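Local coordinates for Bis(5'-nucleosyl)-tetraphosphatase [asymmetrical] (Caenorhabditis elegans, PDB 1KTG), which hydrolyses diadenosine tetraphosphate asymmetrically to AMP and ATP with the help of divalent metal ions, as a member of the Nudix hydrolase family, at residues Glu19-Gln24 / Trp107-Leu112; Glu111-Ile116 / Leu127-Ser132. All coordinates share one frame; numbering follows the deposited sequence.

Contact 1: Glu19-Gln24 / Trp107-Leu112; sequences EFLLLQ and WKWCEL. With MG (magnesium ion), chain E.
Leu21 lies against one face of the Trp109 indole: CD1 sits 3.8 Å above the ring plane over its centre, and CB makes a CH-pi contact with the six-membered ring, 17° off its normal. Glu19 O meets the same ring at its edge, in plane, and Arg12 adds a cation-pi contact from strand 3-14. CD1 of Leu21 also reaches CD1 of Trp107, 3.6 Å away and oblique to that ring. The Phe20 ring has Cys110 O at its edge and Leu112 CD1 nearby, Phe20 and Leu112 pointing the same way side by side. Strands 17-25 and 104-110 pair antiparallel between Leu21, Trp107 and Trp109 on one face and Phe20, Leu22 and Cys110 on the opposite face; the Phe20 N to Cys110 O bond is 2.7 Å and nearly straight (176°). At the end of the pairing Glu111 OE2 binds a magnesium ion at 2.0 Å, and two of the metal's waters each donate to Glu19 OE2. Glu19 thus belongs to the metal's second shell, its OE1 salt-bridged to Arg12, while Glu111 OE1 pairs with Lys17. The metal, its waters and these two basic residues probably offset the repulsion between the two carboxylates, whose OE2 atoms lie 4.9 Å apart.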
# COMPACT_ATOMS: atom_id res chain seq x y z
N GLU A 19 10.80 6.69 -0.93
CA GLU A 19 9.53 7.19 -1.44
C GLU A 19 8.52 6.07 -1.38
O GLU A 19 8.86 4.91 -1.65
CB GLU A 19 9.67 7.70 -2.87
CG GLU A 19 10.59 8.90 -3.01
CD GLU A 19 10.66 9.43 -4.45
OE1 GLU A 19 10.38 8.66 -5.39
OE2 GLU A 19 11.00 10.61 -4.63
N PHE A 20 7.28 6.41 -1.01
CA PHE A 20 6.15 5.47 -0.94
C PHE A 20 5.16 5.66 -2.09
O PHE A 20 4.83 6.80 -2.46
CB PHE A 20 5.41 5.65 0.40
CG PHE A 20 6.27 5.41 1.60
CD1 PHE A 20 6.90 6.47 2.22
CD2 PHE A 20 6.49 4.13 2.08
CE1 PHE A 20 7.72 6.27 3.32
CE2 PHE A 20 7.30 3.91 3.18
CZ PHE A 20 7.92 4.99 3.80
N LEU A 21 4.67 4.56 -2.65
CA LEU A 21 3.72 4.63 -3.76
C LEU A 21 2.28 4.74 -3.26
O LEU A 21 1.82 3.91 -2.50
CB LEU A 21 3.86 3.41 -4.67
CG LEU A 21 2.90 3.34 -5.88
CD1 LEU A 21 3.13 4.50 -6.85
CD2 LEU A 21 2.99 2.00 -6.60
N LEU A 22 1.59 5.79 -3.69
CA LEU A 22 0.18 5.95 -3.37
C LEU A 22 -0.61 6.00 -4.67
O LEU A 22 -0.13 6.56 -5.68
CB LEU A 22 -0.07 7.21 -2.55
CG LEU A 22 0.53 7.21 -1.14
CD1 LEU A 22 0.23 8.53 -0.46
CD2 LEU A 22 0.01 6.06 -0.30
N LEU A 23 -1.82 5.42 -4.62
CA LEU A 23 -2.75 5.38 -5.75
C LEU A 23 -4.05 6.12 -5.41
O LEU A 23 -4.59 6.01 -4.31
CB LEU A 23 -3.11 3.93 -6.09
CG LEU A 23 -1.98 2.92 -6.22
CD1 LEU A 23 -2.57 1.56 -6.54
CD2 LEU A 23 -0.99 3.34 -7.29
N GLN A 24 -4.54 6.90 -6.36
CA GLN A 24 -5.74 7.67 -6.15
C GLN A 24 -6.94 6.95 -6.76
O GLN A 24 -6.96 6.65 -7.96
CB GLN A 24 -5.58 9.06 -6.76
CG GLN A 24 -6.65 10.01 -6.32
CD GLN A 24 -6.66 11.30 -7.10
OE1 GLN A 24 -6.27 11.33 -8.27
NE2 GLN A 24 -7.11 12.38 -6.46
N TRP A 107 -1.30 8.30 -9.58
CA TRP A 107 -0.42 7.78 -8.55
C TRP A 107 0.64 8.82 -8.26
O TRP A 107 0.78 9.79 -8.99
CB TRP A 107 0.23 6.45 -8.96
CG TRP A 107 1.37 6.55 -9.94
CD1 TRP A 107 2.69 6.75 -9.64
CD2 TRP A 107 1.31 6.42 -11.37
NE1 TRP A 107 3.44 6.78 -10.79
CE2 TRP A 107 2.62 6.56 -11.86
CE3 TRP A 107 0.28 6.18 -12.28
CZ2 TRP A 107 2.92 6.50 -13.22
CZ3 TRP A 107 0.58 6.12 -13.63
CH2 TRP A 107 1.89 6.28 -14.08
N LYS A 108 1.38 8.61 -7.18
CA LYS A 108 2.49 9.51 -6.85
C LYS A 108 3.51 8.78 -6.00
O LYS A 108 3.15 7.96 -5.15
CB LYS A 108 1.99 10.73 -6.08
CG LYS A 108 3.03 11.85 -5.99
CD LYS A 108 2.46 13.09 -5.29
CE LYS A 108 3.50 14.18 -5.06
NZ LYS A 108 2.99 15.22 -4.08
N TRP A 109 4.78 9.04 -6.26
CA TRP A 109 5.84 8.51 -5.41
C TRP A 109 6.11 9.61 -4.39
O TRP A 109 6.53 10.71 -4.75
CB TRP A 109 7.08 8.17 -6.22
CG TRP A 109 6.94 6.90 -6.99
CD1 TRP A 109 6.67 6.77 -8.32
CD2 TRP A 109 7.10 5.57 -6.48
NE1 TRP A 109 6.64 5.44 -8.67
CE2 TRP A 109 6.90 4.69 -7.55
CE3 TRP A 109 7.39 5.04 -5.22
CZ2 TRP A 109 6.99 3.30 -7.40
CZ3 TRP A 109 7.47 3.67 -5.08
CH2 TRP A 109 7.27 2.82 -6.16
N CYS A 110 5.87 9.32 -3.12
CA CYS A 110 5.90 10.33 -2.08
C CYS A 110 6.89 10.10 -0.95
O CYS A 110 6.94 9.01 -0.39
CB CYS A 110 4.53 10.42 -1.41
SG CYS A 110 3.11 10.41 -2.53
N GLU A 111 7.64 11.14 -0.61
CA GLU A 111 8.46 11.14 0.59
C GLU A 111 7.53 11.05 1.81
O GLU A 111 6.35 11.40 1.73
CB GLU A 111 9.35 12.38 0.65
CG GLU A 111 10.46 12.37 -0.37
CD GLU A 111 11.37 13.58 -0.27
OE1 GLU A 111 11.62 14.03 0.87
OE2 GLU A 111 11.84 14.07 -1.32
N LEU A 112 8.05 10.55 2.92
CA LEU A 112 7.23 10.27 4.10
C LEU A 112 6.19 11.33 4.50
O LEU A 112 5.02 11.02 4.68
CB LEU A 112 8.14 10.01 5.30
CG LEU A 112 7.38 9.79 6.61
CD1 LEU A 112 6.54 8.52 6.55
CD2 LEU A 112 8.36 9.72 7.75
MG MG E . 11.89 13.95 -3.37
O HOH W 1 12.88 12.00 -3.40
O HOH W 2 10.09 12.80 -3.62

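Contact 2: Glu111-Ile116 / Leu127-Ser132; sequences ELEDAI and LLRKFS. With MG (magnesium ion), chain E.
Glu113 and Arg129 form a two-pronged salt bridge between the antiparallel helices 112-119 and 122-137. NH1 of Arg129 donates to Glu113 OE1 at 2.9 Å, meeting its syn lone pair, and NH2 of Arg129 donates to Glu113 OE2 at 3.0 Å, also on the syn side. The grip is end-on but not flat: the carboxylate and guanidinium planes are 36° apart, and both bonds are bent. The Glu113 chain turns at chi2 (-59°), which carries CD back toward the neighbouring helix, whereas Arg129 is extended from CG to NE and spans the gap.

Apolar contact lies over one face of the guanidinium. CD1 of Ile116 sits above its centre, 3.4 Å from Arg129 CZ, with the two side chains crossing at about a right angle. Deeper in the interface, Leu128 CD1 meets Ala115 CB at 4.0 Å and slides past Ile116, the two side chains running in opposite directions. The two methyls of Leu112 divide their work: CD1 reaches Leu128 CB at 4.0 Å, while CD2 packs against Ser132 OG at 3.7 Å. Leu128 also touches Val9, tying this packing to strand 3-14.

The short segments run nearly antiparallel, their N-to-C directions 159° apart and their axes 10.2 Å apart, a separation bridged by the leucine, isoleucine and arginine side chains. Both charged ends lie at the exposed margin, where solvent would be expected to weaken their attraction; the double hydrogen bond and the methyl over the guanidinium face limit how that group can turn. The buried Leu128-Ala115 contact, by contrast, involves no charge.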
# COMPACT_ATOMS: atom_id res chain seq x y z
N GLU A 111 7.64 11.14 -0.61
CA GLU A 111 8.46 11.14 0.59
C GLU A 111 7.53 11.05 1.81
O GLU A 111 6.35 11.40 1.73
CB GLU A 111 9.35 12.38 0.65
CG GLU A 111 10.46 12.37 -0.37
CD GLU A 111 11.37 13.58 -0.27
OE1 GLU A 111 11.62 14.03 0.87
OE2 GLU A 111 11.84 14.07 -1.32
N LEU A 112 8.05 10.55 2.92
CA LEU A 112 7.23 10.27 4.10
C LEU A 112 6.19 11.33 4.50
O LEU A 112 5.02 11.02 4.68
CB LEU A 112 8.14 10.01 5.30
CG LEU A 112 7.38 9.79 6.61
CD1 LEU A 112 6.54 8.52 6.55
CD2 LEU A 112 8.36 9.72 7.75
N GLU A 113 6.62 12.57 4.66
CA GLU A 113 5.69 13.59 5.14
C GLU A 113 4.58 13.88 4.14
O GLU A 113 3.42 14.07 4.51
CB GLU A 113 6.44 14.84 5.52
CG GLU A 113 7.39 14.63 6.70
CD GLU A 113 6.69 14.16 7.97
OE1 GLU A 113 5.47 14.43 8.16
OE2 GLU A 113 7.36 13.52 8.81
N ASP A 114 4.94 13.89 2.86
CA ASP A 114 4.00 14.13 1.78
C ASP A 114 3.02 12.96 1.69
O ASP A 114 1.81 13.15 1.48
CB ASP A 114 4.77 14.27 0.47
CG ASP A 114 3.90 14.69 -0.68
OD1 ASP A 114 4.05 14.10 -1.79
OD2 ASP A 114 3.04 15.59 -0.58
N ALA A 115 3.55 11.75 1.84
CA ALA A 115 2.71 10.57 1.81
C ALA A 115 1.67 10.64 2.93
O ALA A 115 0.50 10.30 2.72
CB ALA A 115 3.56 9.31 1.94
N ILE A 116 2.09 11.08 4.11
CA ILE A 116 1.18 11.18 5.24
C ILE A 116 0.09 12.21 4.95
O ILE A 116 -1.10 11.95 5.17
CB ILE A 116 1.94 11.53 6.54
CG1 ILE A 116 2.80 10.35 6.98
CG2 ILE A 116 0.98 11.88 7.65
CD1 ILE A 116 3.90 10.75 7.96
N LEU A 127 1.06 4.35 10.60
CA LEU A 127 1.58 3.13 9.98
C LEU A 127 2.81 3.46 9.13
O LEU A 127 3.85 2.81 9.22
CB LEU A 127 0.48 2.47 9.14
CG LEU A 127 0.82 1.15 8.46
CD1 LEU A 127 -0.45 0.31 8.27
CD2 LEU A 127 1.49 1.40 7.13
N LEU A 128 2.70 4.51 8.31
CA LEU A 128 3.81 4.92 7.46
C LEU A 128 5.02 5.32 8.32
O LEU A 128 6.16 5.00 7.98
CB LEU A 128 3.39 6.07 6.53
CG LEU A 128 2.36 5.71 5.44
CD1 LEU A 128 1.84 6.97 4.75
CD2 LEU A 128 2.93 4.75 4.44
N ARG A 129 4.79 6.00 9.44
CA ARG A 129 5.89 6.37 10.33
C ARG A 129 6.56 5.12 10.88
O ARG A 129 7.79 5.04 10.95
CB ARG A 129 5.40 7.26 11.48
CG ARG A 129 4.97 8.64 11.01
CD ARG A 129 4.72 9.64 12.10
NE ARG A 129 4.26 10.92 11.55
CZ ARG A 129 5.04 11.83 10.97
NH1 ARG A 129 4.51 12.95 10.50
NH2 ARG A 129 6.36 11.66 10.88
N LYS A 130 5.75 4.13 11.25
CA LYS A 130 6.26 2.87 11.80
C LYS A 130 7.13 2.16 10.78
O LYS A 130 8.22 1.68 11.09
CB LYS A 130 5.09 1.98 12.19
N PHE A 131 6.62 2.09 9.55
CA PHE A 131 7.31 1.45 8.45
C PHE A 131 8.60 2.20 8.10
O PHE A 131 9.61 1.57 7.81
CB PHE A 131 6.38 1.36 7.24
CG PHE A 131 5.37 0.24 7.35
CD1 PHE A 131 4.71 -0.22 6.22
CD2 PHE A 131 5.10 -0.36 8.58
CE1 PHE A 131 3.80 -1.28 6.30
CE2 PHE A 131 4.18 -1.42 8.67
CZ PHE A 131 3.53 -1.87 7.54
N SER A 132 8.55 3.52 8.15
CA SER A 132 9.75 4.34 7.91
C SER A 132 10.79 4.08 8.99
O SER A 132 11.99 4.00 8.71
CB SER A 132 9.37 5.84 7.86
OG SER A 132 10.51 6.68 7.81
MG MG E . 11.89 13.95 -3.37
O HOH W 1 12.88 12.00 -3.40
O HOH W 2 10.09 12.80 -3.62

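In the fold
Contacts 1 and 2 adjoin within the Nudix domain, their centres 10 Å apart, and share Glu111 and Leu112, where strand 104-110 passes into helix 112-119. Along the chain come strand 17-25, strand 104-110, helix 112-119 and then helix 122-137, so contact 1 joins distant parts of the sequence and contact 2 near ones. The Lys108-Asp114 salt bridge, with NZ 2.8 Å from OD1, and the packing of Cys110 and Leu22 on Ala115 bind the helix back to the strand pair. Sheet edge and helical layer thus form a continuous piece of the Nudix alpha/beta fold. The magnesium ion at Glu111 is distinct from the metal site of Glu52, Glu56 and Glu103.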